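Local structure of pectate lyase 1 (1PXZ) at residues H239-N244 with F327-G332. The protein cleaves pectate by elimination, though with low activity, and is the major pollen allergen of the mountain cedar Juniperus ashei. Sequence-based numbering, arbitrary orientation.
Sequences HVANNN and FKVENG
His-239 ND1 is gripped by one hydrogen bond, to Tyr-321 OH, and NE2 of the same imidazole by one more, to Glu-264 OE1 on the neighbouring strand 260-264. With CG anti to the backbone N (chi1 -175°), the ring extends from strand 237-241 toward the loop 327-332, and the two bonds fix its rotation. Ala-241, two residues on along the same strand, lays its CB over the rim of one ring face, 3.6 Å above the plane. The carbon between the two nitrogens, CE1, meets the loop: Val-329 CG2 lies at the ring edge, 4.1 Å from His-239 CE1. Phe-327 CZ comes to the same CE1 tip to tip, an oblique meeting with the ring planes at 49°. The two methyls of Val-329 divide the work: CG2, besides meeting His-239, rests 3.9 Å from Ala-241 CB, while CG1 turns to the amide of Asn-242, 3.7 Å from its CG. Asn-242, where the strand has ended and the backbone turns (phi 52°, psi 45°), runs alongside Val-329, pointing the other way, and sets its amide group against the backbone of Glu-330. The loop is tied down by Arg-300 NH2, hydrogen-bonded to Val-329 O, and helix 335-338 packs Leu-338 on Asn-242 and Glu-330. The C-terminal extension is thus laid across successive coils of the parallel beta-helix, away from the probable calcium site. Carbon contacts join His-239, Ala-241, Phe-327 and Val-329, a polar amide meets backbone at Asn-242, and Glu-264 close to NE2 could raise the imidazole's affinity for a proton.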
ATOM      1  N   HIS A 239      -5.688 -10.037  -4.342  1.00  6.57           N
ATOM      2  CA  HIS A 239      -5.870  -9.901  -5.780  1.00 12.19           C
ATOM      3  C   HIS A 239      -4.769  -9.000  -6.345  1.00 10.56           C
ATOM      4  O   HIS A 239      -4.727  -7.812  -6.019  1.00  9.33           O
ATOM      5  CB  HIS A 239      -7.266  -9.357  -6.095  1.00  7.40           C
ATOM      6  CG  HIS A 239      -7.607  -9.284  -7.544  1.00  8.68           C
ATOM      7  ND1 HIS A 239      -8.388  -8.302  -8.094  1.00  8.01           N
ATOM      8  CD2 HIS A 239      -7.231 -10.121  -8.559  1.00  7.10           C
ATOM      9  CE1 HIS A 239      -8.502  -8.503  -9.399  1.00 12.69           C
ATOM     10  NE2 HIS A 239      -7.814  -9.605  -9.708  1.00  8.73           N
ATOM     11  N   VAL A 240      -3.892  -9.559  -7.153  1.00  6.43           N
ATOM     12  CA  VAL A 240      -2.760  -8.807  -7.723  1.00  5.63           C
ATOM     13  C   VAL A 240      -3.035  -8.541  -9.191  1.00 12.05           C
ATOM     14  O   VAL A 240      -2.880  -9.459 -10.000  1.00 11.58           O
ATOM     15  CB  VAL A 240      -1.440  -9.566  -7.532  1.00  5.82           C
ATOM     16  CG1 VAL A 240      -0.241  -8.749  -8.031  1.00 10.37           C
ATOM     17  CG2 VAL A 240      -1.196  -9.911  -6.065  1.00  6.83           C
ATOM     18  N   ALA A 241      -3.459  -7.317  -9.549  1.00  6.22           N
ATOM     19  CA  ALA A 241      -3.995  -7.085 -10.883  1.00  5.97           C
ATOM     20  C   ALA A 241      -3.384  -5.926 -11.656  1.00  9.51           C
ATOM     21  O   ALA A 241      -3.313  -4.816 -11.115  1.00  8.79           O
ATOM     22  CB  ALA A 241      -5.501  -6.796 -10.741  1.00  8.68           C
ATOM     23  N   ASN A 242      -2.981  -6.114 -12.904  1.00  7.43           N
ATOM     24  CA  ASN A 242      -2.491  -5.060 -13.786  1.00  5.64           C
ATOM     25  C   ASN A 242      -1.372  -4.226 -13.145  1.00  9.07           C
ATOM     26  O   ASN A 242      -1.349  -2.995 -13.234  1.00  8.89           O
ATOM     27  CB  ASN A 242      -3.642  -4.165 -14.211  1.00  7.83           C
ATOM     28  CG  ASN A 242      -4.406  -4.776 -15.375  1.00 16.22           C
ATOM     29  OD1 ASN A 242      -3.956  -5.675 -16.096  1.00 15.52           O
ATOM     30  ND2 ASN A 242      -5.592  -4.243 -15.553  1.00  6.48           N
ATOM     31  N   ASN A 243      -0.434  -4.942 -12.516  1.00  7.68           N
ATOM     32  CA  ASN A 243       0.789  -4.287 -12.049  1.00  8.77           C
ATOM     33  C   ASN A 243       1.939  -4.547 -13.019  1.00 12.22           C
ATOM     34  O   ASN A 243       1.883  -5.532 -13.750  1.00 10.20           O
ATOM     35  CB  ASN A 243       1.190  -4.819 -10.680  1.00  9.29           C
ATOM     36  CG  ASN A 243       0.071  -4.840  -9.657  1.00 13.70           C
ATOM     37  OD1 ASN A 243      -0.630  -5.832  -9.431  1.00 11.75           O
ATOM     38  ND2 ASN A 243      -0.067  -3.693  -9.005  1.00  4.50           N
ATOM     39  N   ASN A 244       2.969  -3.711 -13.012  1.00  4.83           N
ATOM     40  CA  ASN A 244       4.119  -3.859 -13.915  1.00  4.94           C
ATOM     41  C   ASN A 244       5.374  -4.168 -13.127  1.00  9.04           C
ATOM     42  O   ASN A 244       5.724  -3.424 -12.197  1.00 11.38           O
ATOM     43  CB  ASN A 244       4.267  -2.560 -14.711  1.00  7.49           C
ATOM     44  CG  ASN A 244       5.140  -2.668 -15.937  1.00 13.44           C
ATOM     45  OD1 ASN A 244       5.209  -3.719 -16.577  1.00 15.42           O
ATOM     46  ND2 ASN A 244       5.830  -1.594 -16.304  1.00 14.56           N
ATOM     47  N   PHE A 327     -13.814  -4.191 -10.880  1.00 10.16           N
ATOM     48  CA  PHE A 327     -13.287  -3.325 -11.913  1.00  9.59           C
ATOM     49  C   PHE A 327     -12.642  -4.159 -13.018  1.00 12.58           C
ATOM     50  O   PHE A 327     -12.287  -5.317 -12.796  1.00 12.74           O
ATOM     51  CB  PHE A 327     -12.239  -2.387 -11.318  1.00 10.11           C
ATOM     52  CG  PHE A 327     -11.038  -3.117 -10.735  1.00  8.51           C
ATOM     53  CD1 PHE A 327     -11.113  -3.708  -9.488  1.00 10.73           C
ATOM     54  CD2 PHE A 327      -9.860  -3.192 -11.453  1.00  8.44           C
ATOM     55  CE1 PHE A 327     -10.018  -4.360  -8.939  1.00 13.84           C
ATOM     56  CE2 PHE A 327      -8.748  -3.830 -10.913  1.00  7.29           C
ATOM     57  CZ  PHE A 327      -8.832  -4.397  -9.652  1.00 11.79           C
ATOM     58  N   LYS A 328     -12.483  -3.561 -14.180  1.00 12.66           N
ATOM     59  CA  LYS A 328     -11.942  -4.327 -15.304  1.00 14.01           C
ATOM     60  C   LYS A 328     -10.442  -4.539 -15.207  1.00 12.11           C
ATOM     61  O   LYS A 328      -9.692  -3.598 -14.964  1.00 13.15           O
ATOM     62  CB  LYS A 328     -12.235  -3.577 -16.613  1.00 19.17           C
ATOM     63  CG  LYS A 328     -11.940  -4.424 -17.847  1.00 32.44           C
ATOM     64  CD  LYS A 328     -12.413  -3.724 -19.112  1.00 51.57           C
ATOM     65  CE  LYS A 328     -13.930  -3.700 -19.226  1.00 57.82           C
ATOM     66  NZ  LYS A 328     -14.466  -2.325 -19.430  1.00 53.94           N
ATOM     67  N   VAL A 329      -9.996  -5.765 -15.421  1.00 12.35           N
ATOM     68  CA  VAL A 329      -8.578  -6.078 -15.513  1.00 11.46           C
ATOM     69  C   VAL A 329      -8.258  -6.421 -16.962  1.00 17.69           C
ATOM     70  O   VAL A 329      -8.907  -7.304 -17.550  1.00 14.75           O
ATOM     71  CB  VAL A 329      -8.220  -7.226 -14.561  1.00  9.08           C
ATOM     72  CG1 VAL A 329      -6.724  -7.519 -14.595  1.00  8.83           C
ATOM     73  CG2 VAL A 329      -8.645  -6.903 -13.128  1.00 12.61           C
ATOM     74  N   GLU A 330      -7.296  -5.717 -17.556  1.00 11.79           N
ATOM     75  CA  GLU A 330      -6.861  -6.014 -18.920  1.00 10.65           C
ATOM     76  C   GLU A 330      -5.799  -7.097 -18.949  1.00 12.35           C
ATOM     77  O   GLU A 330      -5.264  -7.475 -17.905  1.00  9.95           O
ATOM     78  CB  GLU A 330      -6.251  -4.758 -19.559  1.00 10.40           C
ATOM     79  CG  GLU A 330      -7.137  -3.541 -19.334  1.00 20.56           C
ATOM     80  CD  GLU A 330      -8.347  -3.565 -20.236  1.00 29.97           C
ATOM     81  OE1 GLU A 330      -8.268  -4.286 -21.256  1.00 40.38           O
ATOM     82  OE2 GLU A 330      -9.348  -2.888 -19.922  1.00 60.72           O
ATOM     83  N   ASN A 331      -5.498  -7.579 -20.153  1.00  9.43           N
ATOM     84  CA  ASN A 331      -4.396  -8.492 -20.364  1.00  9.21           C
ATOM     85  C   ASN A 331      -3.056  -7.901 -19.922  1.00 13.12           C
ATOM     86  O   ASN A 331      -2.891  -6.684 -19.992  1.00 10.39           O
ATOM     87  CB  ASN A 331      -4.280  -8.801 -21.863  1.00 14.09           C
ATOM     88  CG  ASN A 331      -3.223  -9.879 -22.057  1.00 33.26           C
ATOM     89  OD1 ASN A 331      -2.026  -9.593 -22.107  1.00 34.23           O
ATOM     90  ND2 ASN A 331      -3.703 -11.114 -22.148  1.00 39.24           N
ATOM     91  N   GLY A 332      -2.126  -8.749 -19.504  1.00 11.74           N
ATOM     92  CA  GLY A 332      -0.850  -8.259 -18.987  1.00 11.72           C
ATOM     93  C   GLY A 332      -0.051  -7.456 -19.975  1.00 14.65           C
ATOM     94  O   GLY A 332       0.822  -6.637 -19.649  1.00 14.32           O
TER